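Local coordinates for protein putative exonuclease (Eubacterium rectale, PDB 3L0A) that binds a zinc ion and probably acts as a hydrolase, perhaps an exonuclease, of the PDDEXK-like group, at residues V58-D63 / D71-D76; P78-F81 / E86-A89; G121-A126 / Y177-R182; M19-Y24 / D171-V176. One frame throughout, in Å; residues are numbered along the deposited sequence.

Interaction 1 of 4, residues V58-D63 / D71-D76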
loop_
_atom_site.group_PDB
_atom_site.type_symbol
_atom_site.label_atom_id
_atom_site.label_comp_id
_atom_site.label_asym_id
_atom_site.label_seq_id
_atom_site.Cartn_x
_atom_site.Cartn_y
_atom_site.Cartn_z
ATOM N N VAL A 58 -19.374 3.896 7.916
ATOM C CA VAL A 58 -19.048 3.331 9.226
ATOM C C VAL A 58 -19.308 4.358 10.330
ATOM O O VAL A 58 -20.112 4.136 11.207
ATOM C CB VAL A 58 -17.628 2.802 9.320
ATOM C CG1 VAL A 58 -17.228 2.649 10.748
ATOM C CG2 VAL A 58 -17.504 1.450 8.580
ATOM N N GLY A 59 -18.666 5.512 10.245
ATOM C CA GLY A 59 -18.846 6.573 11.211
ATOM C C GLY A 59 -20.268 7.007 11.457
ATOM O O GLY A 59 -20.606 7.244 12.622
ATOM N N SER A 60 -21.110 7.135 10.422
ATOM C CA SER A 60 -22.536 7.488 10.660
ATOM C C SER A 60 -23.342 6.326 11.348
ATOM O O SER A 60 -24.350 6.560 12.077
ATOM C CB SER A 60 -23.288 7.914 9.383
ATOM O OG SER A 60 -22.975 9.231 8.950
ATOM N N TYR A 61 -22.896 5.096 11.122
ATOM C CA TYR A 61 -23.566 3.928 11.685
ATOM C C TYR A 61 -23.446 4.013 13.188
ATOM O O TYR A 61 -24.422 3.807 13.917
ATOM C CB TYR A 61 -22.901 2.636 11.180
ATOM C CG TYR A 61 -23.571 1.329 11.597
ATOM C CD1 TYR A 61 -23.242 0.694 12.786
ATOM C CD2 TYR A 61 -24.495 0.710 10.781
ATOM C CE1 TYR A 61 -23.813 -0.536 13.133
ATOM C CE2 TYR A 61 -25.066 -0.511 11.113
ATOM C CZ TYR A 61 -24.732 -1.128 12.298
ATOM O OH TYR A 61 -25.342 -2.322 12.642
ATOM N N VAL A 62 -22.238 4.348 13.621
ATOM C CA VAL A 62 -21.927 4.488 15.014
ATOM C C VAL A 62 -22.629 5.690 15.618
ATOM O O VAL A 62 -23.180 5.567 16.732
ATOM C CB VAL A 62 -20.416 4.570 15.247
ATOM C CG1 VAL A 62 -20.168 4.861 16.674
ATOM C CG2 VAL A 62 -19.697 3.242 14.797
ATOM N N ASP A 63 -22.655 6.833 14.920
ATOM C CA ASP A 63 -23.454 7.998 15.418
ATOM C C ASP A 63 -24.886 7.579 15.652
ATOM O O ASP A 63 -25.516 7.855 16.687
ATOM C CB ASP A 63 -23.529 9.127 14.388
ATOM C CG ASP A 63 -22.334 10.008 14.393
ATOM O OD1 ASP A 63 -21.641 10.079 15.422
ATOM O OD2 ASP A 63 -22.091 10.646 13.348
ATOM N N ASP A 71 -32.291 2.037 13.341
ATOM C CA ASP A 71 -33.264 1.338 12.474
ATOM C C ASP A 71 -33.449 2.117 11.191
ATOM O O ASP A 71 -33.492 1.533 10.103
ATOM C CB ASP A 71 -34.634 1.165 13.152
ATOM C CG ASP A 71 -35.556 0.221 12.375
ATOM O OD1 ASP A 71 -35.288 -0.995 12.354
ATOM O OD2 ASP A 71 -36.547 0.682 11.767
ATOM N N GLN A 72 -33.585 3.435 11.337
ATOM C CA GLN A 72 -33.837 4.304 10.212
ATOM C C GLN A 72 -32.586 4.517 9.419
ATOM O O GLN A 72 -32.667 4.630 8.209
ATOM C CB GLN A 72 -34.424 5.656 10.634
ATOM C CG GLN A 72 -35.031 6.458 9.443
ATOM C CD GLN A 72 -36.156 5.699 8.678
ATOM O OE1 GLN A 72 -37.143 5.218 9.278
ATOM N NE2 GLN A 72 -35.990 5.578 7.345
ATOM N N PHE A 73 -31.425 4.548 10.063
ATOM C CA PHE A 73 -30.187 4.603 9.278
ATOM C C PHE A 73 -30.069 3.414 8.302
ATOM O O PHE A 73 -29.693 3.561 7.110
ATOM C CB PHE A 73 -28.973 4.609 10.174
ATOM C CG PHE A 73 -27.697 4.772 9.427
ATOM C CD1 PHE A 73 -27.289 6.014 9.009
ATOM C CD2 PHE A 73 -26.910 3.690 9.133
ATOM C CE1 PHE A 73 -26.119 6.174 8.299
ATOM C CE2 PHE A 73 -25.723 3.840 8.440
ATOM C CZ PHE A 73 -25.330 5.091 8.016
ATOM N N LYS A 74 -30.376 2.232 8.819
ATOM C CA LYS A 74 -30.260 1.031 8.032
ATOM C C LYS A 74 -31.244 1.052 6.865
ATOM O O LYS A 74 -30.913 0.652 5.757
ATOM C CB LYS A 74 -30.504 -0.166 8.919
ATOM C CG LYS A 74 -29.299 -0.498 9.764
ATOM C CD LYS A 74 -29.633 -1.560 10.765
ATOM C CE LYS A 74 -28.405 -2.303 11.242
ATOM N NZ LYS A 74 -28.748 -3.169 12.425
ATOM N N LYS A 75 -32.454 1.527 7.128
ATOM C CA LYS A 75 -33.456 1.683 6.089
ATOM C C LYS A 75 -32.986 2.645 4.992
ATOM O O LYS A 75 -33.152 2.353 3.800
ATOM C CB LYS A 75 -34.803 2.128 6.693
ATOM C CG LYS A 75 -35.677 0.959 7.162
ATOM C CD LYS A 75 -36.686 1.385 8.239
ATOM C CE LYS A 75 -37.764 0.328 8.544
ATOM N NZ LYS A 75 -38.522 0.630 9.833
ATOM N N ASP A 76 -32.355 3.751 5.373
ATOM C CA ASP A 76 -31.973 4.773 4.388
ATOM C C ASP A 76 -30.707 4.441 3.614
ATOM O O ASP A 76 -30.412 5.135 2.641
ATOM C CB ASP A 76 -31.736 6.139 5.048
ATOM C CG ASP A 76 -32.986 6.755 5.634
ATOM O OD1 ASP A 76 -34.113 6.487 5.152
ATOM O OD2 ASP A 76 -32.824 7.529 6.605
#
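Ser60 begins the contact through its CB, which lies 3.5 Å from Phe73 CE1 and 3.7 Å from Phe73 CZ. The methylene group therefore meets the far end of the ring. Just beyond it, the backbone of helix 58-63 runs over one face of Phe73, with Ser60 C and Tyr61 CA above that face. Tyr61 CA makes a CH-pi contact at 4.3 Å from the centroid of the Phe73 ring, 26° off the ring normal. The small Ser60 probably leaves room for an aromatic ring to lie this close to the main chain.

Tyr61 continues the walk with its side chain. CG is anti to the backbone N (chi1 -175°), which carries the ring along the side of the interface. The Tyr61 and Phe73 side chains cross at about a right angle. Phe73 CE2 comes to the edge of the Tyr61 ring, 4.1 Å from CD2. Further out, the extended chain of Lys74 brings its CE within 3.4 Å of Tyr61 OH. Lys74 CE and the ammonium end beyond it thus lie beside a hydroxyl whose hydrogen-bonded partner is Glu95 of helix 89-102.

The second helix has its own polar pairs on its exposed side, such as Lys75 NZ with Asp71 OD2 at 2.8 Å. The segment axes approach to 10.0 Å and run at 150° to each other. Helices 54-67 and 70-76, joined by a very short link, thus form a near-antiparallel helical hairpin, with Phe73 packed against Ser60 and Tyr61.

Interaction 2 of 4, residues P78-F81 / E86-A89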
loop_
_atom_site.group_PDB
_atom_site.type_symbol
_atom_site.label_atom_id
_atom_site.label_comp_id
_atom_site.label_asym_id
_atom_site.label_seq_id
_atom_site.Cartn_x
_atom_site.Cartn_y
_atom_site.Cartn_z
ATOM N N PRO A 78 -29.339 0.964 2.425
ATOM C CA PRO A 78 -29.333 -0.486 2.115
ATOM C C PRO A 78 -28.029 -1.044 1.570
ATOM O O PRO A 78 -27.841 -2.256 1.515
ATOM C CB PRO A 78 -30.395 -0.611 1.017
ATOM C CG PRO A 78 -30.488 0.783 0.424
ATOM C CD PRO A 78 -30.343 1.683 1.624
ATOM N N GLU A 79 -27.144 -0.160 1.143
ATOM C CA GLU A 79 -25.864 -0.579 0.545
ATOM C C GLU A 79 -24.834 -1.046 1.587
ATOM O O GLU A 79 -23.783 -1.555 1.207
ATOM C CB GLU A 79 -25.297 0.499 -0.435
ATOM C CG GLU A 79 -25.027 1.956 0.117
ATOM C CD GLU A 79 -26.318 2.810 0.433
ATOM O OE1 GLU A 79 -27.402 2.578 -0.196
ATOM O OE2 GLU A 79 -26.225 3.729 1.311
ATOM N N ILE A 80 -25.159 -0.932 2.879
ATOM C CA ILE A 80 -24.317 -1.476 3.932
ATOM C C ILE A 80 -24.499 -2.992 4.129
ATOM O O ILE A 80 -23.742 -3.606 4.911
ATOM C CB ILE A 80 -24.489 -0.719 5.293
ATOM C CG1 ILE A 80 -25.808 -1.063 5.984
ATOM C CG2 ILE A 80 -24.396 0.783 5.086
ATOM C CD1 ILE A 80 -26.132 -0.148 7.165
ATOM N N PHE A 81 -25.489 -3.597 3.461
ATOM C CA PHE A 81 -25.728 -5.054 3.538
ATOM C C PHE A 81 -25.389 -5.749 2.237
ATOM O O PHE A 81 -25.587 -5.186 1.168
ATOM C CB PHE A 81 -27.210 -5.381 3.774
ATOM C CG PHE A 81 -27.768 -4.795 5.006
ATOM C CD1 PHE A 81 -27.650 -5.460 6.216
ATOM C CD2 PHE A 81 -28.424 -3.576 4.956
ATOM C CE1 PHE A 81 -28.156 -4.892 7.370
ATOM C CE2 PHE A 81 -28.947 -3.011 6.086
ATOM C CZ PHE A 81 -28.809 -3.659 7.311
ATOM N N GLU A 86 -26.701 -10.063 4.982
ATOM C CA GLU A 86 -25.826 -9.812 6.136
ATOM C C GLU A 86 -25.069 -8.490 6.012
ATOM O O GLU A 86 -24.779 -8.028 4.906
ATOM C CB GLU A 86 -24.838 -10.974 6.335
ATOM C CG GLU A 86 -25.389 -12.157 7.148
ATOM C CD GLU A 86 -24.296 -13.118 7.585
ATOM O OE1 GLU A 86 -23.680 -13.720 6.681
ATOM O OE2 GLU A 86 -24.043 -13.275 8.808
ATOM N N LEU A 87 -24.767 -7.882 7.158
ATOM C CA LEU A 87 -23.972 -6.647 7.232
ATOM C C LEU A 87 -22.610 -6.934 6.634
ATOM O O LEU A 87 -21.980 -7.975 6.899
ATOM C CB LEU A 87 -23.781 -6.146 8.681
ATOM C CG LEU A 87 -24.786 -5.187 9.313
ATOM C CD1 LEU A 87 -24.558 -4.961 10.821
ATOM C CD2 LEU A 87 -24.740 -3.901 8.593
ATOM N N LYS A 88 -22.163 -6.016 5.803
ATOM C CA LYS A 88 -20.842 -6.140 5.217
ATOM C C LYS A 88 -19.816 -6.040 6.360
ATOM O O LYS A 88 -20.127 -5.514 7.441
ATOM C CB LYS A 88 -20.648 -5.061 4.163
ATOM C CG LYS A 88 -21.519 -5.249 2.907
ATOM C CD LYS A 88 -21.190 -4.222 1.847
ATOM C CE LYS A 88 -21.977 -4.452 0.548
ATOM N NZ LYS A 88 -21.692 -3.392 -0.447
ATOM N N ALA A 89 -18.609 -6.554 6.127
ATOM C CA ALA A 89 -17.609 -6.746 7.207
ATOM C C ALA A 89 -17.247 -5.453 7.954
ATOM O O ALA A 89 -16.974 -5.482 9.164
ATOM C CB ALA A 89 -16.339 -7.414 6.645
#
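Lys88 turns its CG anti to its own carbonyl carbon (chi1 -69°) and then runs fully extended, which lays the chain along the backbone of Glu79 and Ile80. Phe81 has its CG in the equivalent place (chi1 -59°), and this brings CE1 to within 3.8 Å of Leu87 CD2. The Phe81 and Leu87 side chains meet at a slant.

The backbone supplies the main polar tie. Lys88 N donates to Ile80 O at 3.0 Å, almost straight at 173° and in the carbonyl plane. Lys88 CG also packs on that oxygen, 3.4 Å from Ile80 O. At the far end, Lys88 NZ makes a weak bond to Glu79 O at 3.2 Å. Next to these, Phe81 CA approaches Glu86 O to 3.4 Å in a CH...O contact. Phe81 and Leu87 form a single beta bridge, which closes the short loop between them.

Ile80 and Leu87 lie side by side and point the same way, with Ile80 CG1 4.0 Å from Leu87 CD2. Ile80 CG1 also stands over the rim of one face of the Phe81 ring, so the three apolar groups form one small cluster. With an alanine in place of Phe81, Leu87 CD2 and Ile80 CG1 would probably lose the ring they share, opening a gap beside them.

The cluster touches three helices. Ile80 and Leu87 meet Tyr61 of helix 54-67, and Ile80 and Phe81 meet Lys74 of helix 70-76. Lys88 takes the N-cap position of helix 89-102, and Leu87 touches Lys92 and Glu95 of that helix.

Interaction 3 of 4, residues G121-A126 / Y177-R182; sequences GELFGA and YQEIVR
Leu123 and Glu179 cross obliquely where helix 170-185, lying across one face of the main sheet of this PDDEXK-like alpha/beta fold, meets strand 114-123. Strand 121-123 and the helix segment run at 122° to each other. The branched end of Leu123 meets the aliphatic part of Glu179, with Leu123 CD2 3.9 Å from Glu179 CG. Leu123 CD2 also stands 4.0 Å above the plane of the Phe124 ring, over its centre.

Glu179 bends at chi2 (56°), which turns its carboxylate toward Arg182, nearly one turn on. The guanidinium grips it side-on. Arg182 NE reaches Glu179 OE1 at 2.8 Å, in the guanidinium plane. Arg182 NH2 meets the syn lone pair of Glu179 OE2 at 2.9 Å. Gln183 also bonds OE2 and, through the same NE2, reaches Glu122 O on the strand. Were Glu179 an alanine, Arg182 would probably lose its carboxylate mate and be free to turn, and Leu123 CD2 would lose the CG it rests on.

The end of Ile180 reaches the strand through CD1. Gly121 has no side chain to stand in its way, and Ile180 CD1 rests 3.8 Å from Gly121 CA.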
loop_
_atom_site.group_PDB
_atom_site.type_symbol
_atom_site.label_atom_id
_atom_site.label_comp_id
_atom_site.label_asym_id
_atom_site.label_seq_id
_atom_site.Cartn_x
_atom_site.Cartn_y
_atom_site.Cartn_z
ATOM N N GLY A 121 -25.204 30.364 14.812
ATOM C CA GLY A 121 -24.454 31.587 15.130
ATOM C C GLY A 121 -24.017 32.463 13.968
ATOM O O GLY A 121 -24.383 32.238 12.817
ATOM N N GLU A 122 -23.237 33.486 14.306
ATOM C CA GLU A 122 -22.728 34.484 13.349
ATOM C C GLU A 122 -21.222 34.547 13.549
ATOM O O GLU A 122 -20.755 34.663 14.677
ATOM C CB GLU A 122 -23.348 35.873 13.607
ATOM C CG GLU A 122 -22.662 37.079 12.884
ATOM C CD GLU A 122 -23.512 37.709 11.774
ATOM O OE1 GLU A 122 -24.444 38.478 12.091
ATOM O OE2 GLU A 122 -23.230 37.453 10.585
ATOM N N LEU A 123 -20.457 34.462 12.458
ATOM C CA LEU A 123 -18.985 34.544 12.518
ATOM C C LEU A 123 -18.399 35.051 11.224
ATOM O O LEU A 123 -18.682 34.512 10.151
ATOM C CB LEU A 123 -18.342 33.174 12.732
ATOM C CG LEU A 123 -17.891 32.733 14.109
ATOM C CD1 LEU A 123 -17.111 31.453 13.910
ATOM C CD2 LEU A 123 -17.064 33.789 14.837
ATOM N N PHE A 124 -17.541 36.055 11.330
ATOM C CA PHE A 124 -16.715 36.478 10.217
ATOM C C PHE A 124 -17.486 36.717 8.914
ATOM O O PHE A 124 -16.920 36.503 7.826
ATOM C CB PHE A 124 -15.624 35.433 9.922
ATOM C CG PHE A 124 -14.833 34.991 11.113
ATOM C CD1 PHE A 124 -14.415 35.888 12.076
ATOM C CD2 PHE A 124 -14.441 33.660 11.229
ATOM C CE1 PHE A 124 -13.671 35.463 13.169
ATOM C CE2 PHE A 124 -13.695 33.235 12.289
ATOM C CZ PHE A 124 -13.307 34.136 13.266
ATOM N N GLY A 125 -18.753 37.125 8.994
ATOM C CA GLY A 125 -19.514 37.479 7.780
ATOM C C GLY A 125 -20.804 36.701 7.550
ATOM O O GLY A 125 -21.780 37.258 7.073
ATOM N N ALA A 126 -20.839 35.428 7.915
ATOM C CA ALA A 126 -22.028 34.602 7.648
ATOM C C ALA A 126 -22.685 34.085 8.925
ATOM O O ALA A 126 -22.111 34.146 10.019
ATOM C CB ALA A 126 -21.665 33.398 6.724
ATOM N N TYR A 177 -17.162 25.015 16.831
ATOM C CA TYR A 177 -18.118 24.427 17.775
ATOM C C TYR A 177 -18.099 25.182 19.119
ATOM O O TYR A 177 -19.135 25.633 19.569
ATOM C CB TYR A 177 -17.816 22.937 17.997
ATOM C CG TYR A 177 -18.313 21.972 16.910
ATOM C CD1 TYR A 177 -18.367 22.336 15.569
ATOM C CD2 TYR A 177 -18.679 20.679 17.232
ATOM C CE1 TYR A 177 -18.821 21.470 14.606
ATOM C CE2 TYR A 177 -19.140 19.802 16.266
ATOM C CZ TYR A 177 -19.195 20.205 14.940
ATOM O OH TYR A 177 -19.616 19.320 13.965
ATOM N N GLN A 178 -16.907 25.353 19.705
ATOM C CA GLN A 178 -16.701 26.099 20.954
ATOM C C GLN A 178 -17.281 27.518 20.934
ATOM O O GLN A 178 -17.997 27.947 21.878
ATOM C CB GLN A 178 -15.193 26.189 21.255
ATOM C CG GLN A 178 -14.808 26.774 22.644
ATOM C CD GLN A 178 -13.293 26.778 22.889
ATOM O OE1 GLN A 178 -12.538 27.409 22.147
ATOM N NE2 GLN A 178 -12.850 26.056 23.933
ATOM N N GLU A 179 -16.930 28.256 19.893
ATOM C CA GLU A 179 -17.352 29.632 19.723
ATOM C C GLU A 179 -18.851 29.753 19.532
ATOM O O GLU A 179 -19.448 30.653 20.118
ATOM C CB GLU A 179 -16.601 30.276 18.543
ATOM C CG GLU A 179 -17.124 31.628 18.027
ATOM C CD GLU A 179 -17.219 32.721 19.088
ATOM O OE1 GLU A 179 -16.587 32.617 20.175
ATOM O OE2 GLU A 179 -17.938 33.716 18.819
ATOM N N ILE A 180 -19.470 28.890 18.729
ATOM C CA ILE A 180 -20.928 28.970 18.511
ATOM C C ILE A 180 -21.696 28.657 19.796
ATOM O O ILE A 180 -22.637 29.371 20.119
ATOM C CB ILE A 180 -21.428 28.101 17.333
ATOM C CG1 ILE A 180 -20.748 28.528 16.020
ATOM C CG2 ILE A 180 -22.924 28.216 17.134
ATOM C CD1 ILE A 180 -21.108 29.924 15.539
ATOM N N VAL A 181 -21.272 27.628 20.542
ATOM C CA VAL A 181 -21.820 27.357 21.889
ATOM C C VAL A 181 -21.660 28.612 22.768
ATOM O O VAL A 181 -22.571 28.996 23.525
ATOM C CB VAL A 181 -21.135 26.103 22.568
ATOM C CG1 VAL A 181 -21.553 25.921 24.018
ATOM C CG2 VAL A 181 -21.397 24.764 21.760
ATOM N N ARG A 182 -20.517 29.271 22.651
ATOM C CA ARG A 182 -20.286 30.439 23.453
ATOM C C ARG A 182 -21.269 31.542 23.104
ATOM O O ARG A 182 -21.643 32.273 23.972
ATOM C CB ARG A 182 -18.858 30.945 23.316
ATOM C CG ARG A 182 -18.487 31.992 24.381
ATOM C CD ARG A 182 -17.194 32.745 24.036
ATOM N NE ARG A 182 -17.351 33.447 22.775
ATOM C CZ ARG A 182 -18.044 34.569 22.607
ATOM N NH1 ARG A 182 -18.638 35.175 23.628
ATOM N NH2 ARG A 182 -18.140 35.107 21.404
#

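Interaction 4 of 4, residues M19-Y24 / D171-V176; sequences MSVSGY and DIQGAV
The short helix that presents Val21 to Gln173 starts at Ser20, whose OG accepts a hydrogen bond from Gly23 N at 2.8 Å. The bond is nearly straight, at 171°. Ser20 is the N-cap residue, and its hydroxyl satisfies a backbone N-H of the first turn. Tyr24 N donates to Ser20 O, so the first turn is held by both side chain and main chain.

Val21 does most of the packing. Its CG1 is anti to the backbone N (chi1 161°), which spreads the two methyls over helix 171-176. CG1 lies 4.0 Å from Gln173 CB. CG2 sits between two residues, 4.0 Å from Gln173 CA and 3.9 Å from Val176 CB. The two valine side chains slide past each other in opposite directions. One turn along, Tyr24 crosses Ile172 at about a right angle, and Ile172 CG2 is 4.0 Å from Tyr24 CE2.

Behind Val176 lies strand 126-136, where it touches Trp128 and Ile130. The amide of Gln173 has partners on both its ends: OE1 bonds Lys145 NZ, and NE2 bonds Tyr177 OH. Gln173 and Tyr177, four residues apart on one helix, are consistent with the QxxxY motif of RecB-like nucleases. A bound Tris molecule, probably from the crystallisation liquor, lies close to the Gln173 side chain and may hint at a pocket.

Between the segments themselves the chemistry is apolar. The methyls probably limit how close the helices come, while the polar amide of Gln173 looks elsewhere. The buried packing of Val21 is therefore likely to set the position of the backbone that carries Gln173.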
loop_
_atom_site.group_PDB
_atom_site.type_symbol
_atom_site.label_atom_id
_atom_site.label_comp_id
_atom_site.label_asym_id
_atom_site.label_seq_id
_atom_site.Cartn_x
_atom_site.Cartn_y
_atom_site.Cartn_z
HETATM N N MSE A 19 -23.126 28.663 6.653
HETATM C CA MSE A 19 -21.773 28.094 6.556
HETATM C C MSE A 19 -21.667 27.007 7.634
HETATM O O MSE A 19 -22.351 27.066 8.659
HETATM C CB MSE A 19 -20.711 29.176 6.789
HETATM C CG MSE A 19 -19.248 28.718 6.761
HETATM SE SE MSE A 19 -18.690 27.994 5.090
HETATM C CE MSE A 19 -19.529 29.296 3.942
ATOM N N SER A 20 -20.830 26.015 7.390
ATOM C CA SER A 20 -20.661 24.941 8.321
ATOM C C SER A 20 -19.197 24.562 8.320
ATOM O O SER A 20 -18.433 24.969 7.428
ATOM C CB SER A 20 -21.514 23.726 7.919
ATOM O OG SER A 20 -20.847 22.865 6.992
ATOM N N VAL A 21 -18.792 23.789 9.317
ATOM C CA VAL A 21 -17.406 23.377 9.360
ATOM C C VAL A 21 -17.085 22.604 8.092
ATOM O O VAL A 21 -16.010 22.758 7.522
ATOM C CB VAL A 21 -17.105 22.503 10.570
ATOM C CG1 VAL A 21 -15.772 21.700 10.333
ATOM C CG2 VAL A 21 -17.043 23.362 11.814
ATOM N N SER A 22 -18.023 21.756 7.668
ATOM C CA SER A 22 -17.832 20.933 6.460
ATOM C C SER A 22 -17.814 21.807 5.216
ATOM O O SER A 22 -16.927 21.661 4.397
ATOM C CB SER A 22 -18.902 19.831 6.320
ATOM O OG SER A 22 -18.507 18.861 5.332
ATOM N N GLY A 23 -18.776 22.716 5.091
ATOM C CA GLY A 23 -18.732 23.772 4.054
ATOM C C GLY A 23 -17.396 24.509 3.933
ATOM O O GLY A 23 -16.865 24.708 2.846
ATOM N N TYR A 24 -16.856 24.932 5.055
ATOM C CA TYR A 24 -15.633 25.692 5.046
ATOM C C TYR A 24 -14.502 24.875 4.453
ATOM O O TYR A 24 -13.801 25.349 3.574
ATOM C CB TYR A 24 -15.283 26.098 6.469
ATOM C CG TYR A 24 -13.894 26.642 6.631
ATOM C CD1 TYR A 24 -13.615 27.968 6.338
ATOM C CD2 TYR A 24 -12.861 25.831 7.087
ATOM C CE1 TYR A 24 -12.352 28.466 6.475
ATOM C CE2 TYR A 24 -11.575 26.325 7.227
ATOM C CZ TYR A 24 -11.327 27.649 6.918
ATOM O OH TYR A 24 -10.062 28.161 7.085
ATOM N N ASP A 171 -8.874 20.675 14.569
ATOM C CA ASP A 171 -8.699 21.892 15.334
ATOM C C ASP A 171 -9.717 22.929 14.851
ATOM O O ASP A 171 -10.281 23.613 15.670
ATOM C CB ASP A 171 -7.240 22.399 15.352
ATOM C CG ASP A 171 -6.633 22.545 13.984
ATOM O OD1 ASP A 171 -7.231 22.059 12.985
ATOM O OD2 ASP A 171 -5.534 23.140 13.922
ATOM N N ILE A 172 -10.007 22.988 13.548
ATOM C CA ILE A 172 -11.049 23.907 12.997
ATOM C C ILE A 172 -12.426 23.549 13.583
ATOM O O ILE A 172 -13.118 24.383 14.157
ATOM C CB ILE A 172 -11.160 23.865 11.444
ATOM C CG1 ILE A 172 -9.788 24.009 10.706
ATOM C CG2 ILE A 172 -12.139 24.917 10.942
ATOM C CD1 ILE A 172 -9.216 25.422 10.613
ATOM N N GLN A 173 -12.817 22.294 13.478
ATOM C CA GLN A 173 -14.110 21.889 14.022
ATOM C C GLN A 173 -14.292 22.277 15.497
ATOM O O GLN A 173 -15.329 22.827 15.886
ATOM C CB GLN A 173 -14.307 20.379 13.864
ATOM C CG GLN A 173 -15.691 19.876 14.307
ATOM C CD GLN A 173 -15.811 18.385 14.132
ATOM O OE1 GLN A 173 -14.875 17.674 14.435
ATOM N NE2 GLN A 173 -16.952 17.902 13.622
ATOM N N GLY A 174 -13.293 21.965 16.315
ATOM C CA GLY A 174 -13.363 22.283 17.718
ATOM C C GLY A 174 -13.538 23.770 17.988
ATOM O O GLY A 174 -14.387 24.145 18.786
ATOM N N ALA A 175 -12.749 24.596 17.285
ATOM C CA ALA A 175 -12.761 26.055 17.438
ATOM C C ALA A 175 -14.110 26.681 17.171
ATOM O O ALA A 175 -14.553 27.550 17.958
ATOM C CB ALA A 175 -11.721 26.704 16.580
ATOM N N VAL A 176 -14.762 26.233 16.100
ATOM C CA VAL A 176 -16.044 26.794 15.668
ATOM C C VAL A 176 -17.123 26.321 16.607
ATOM O O VAL A 176 -17.856 27.128 17.188
ATOM C CB VAL A 176 -16.397 26.367 14.236
ATOM C CG1 VAL A 176 -17.859 26.672 13.917
ATOM C CG2 VAL A 176 -15.479 27.058 13.258
#

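In the fold
Near the N terminus, residues 19-24 lead from strand 19-20 into helix 21-28 and later meet helix 170-185 in interaction 4, closing a loop of 146 residues. Interactions 1 and 2 are nested inside that loop and follow in series. Interaction 1 closes the helical pair 54-67 and 70-76. Interaction 2 closes the loop leading to helix 89-102. These two touch through Tyr61, Lys74, Ile80, Phe81 and Leu87. Interaction 3 then crosses interaction 4, since 121-126 lies between 19-24 and 171-176 while 177-182 follows them. Both use helix 170-185 and the main sheet, meeting where Tyr177 CE1 packs on Val21 CG2.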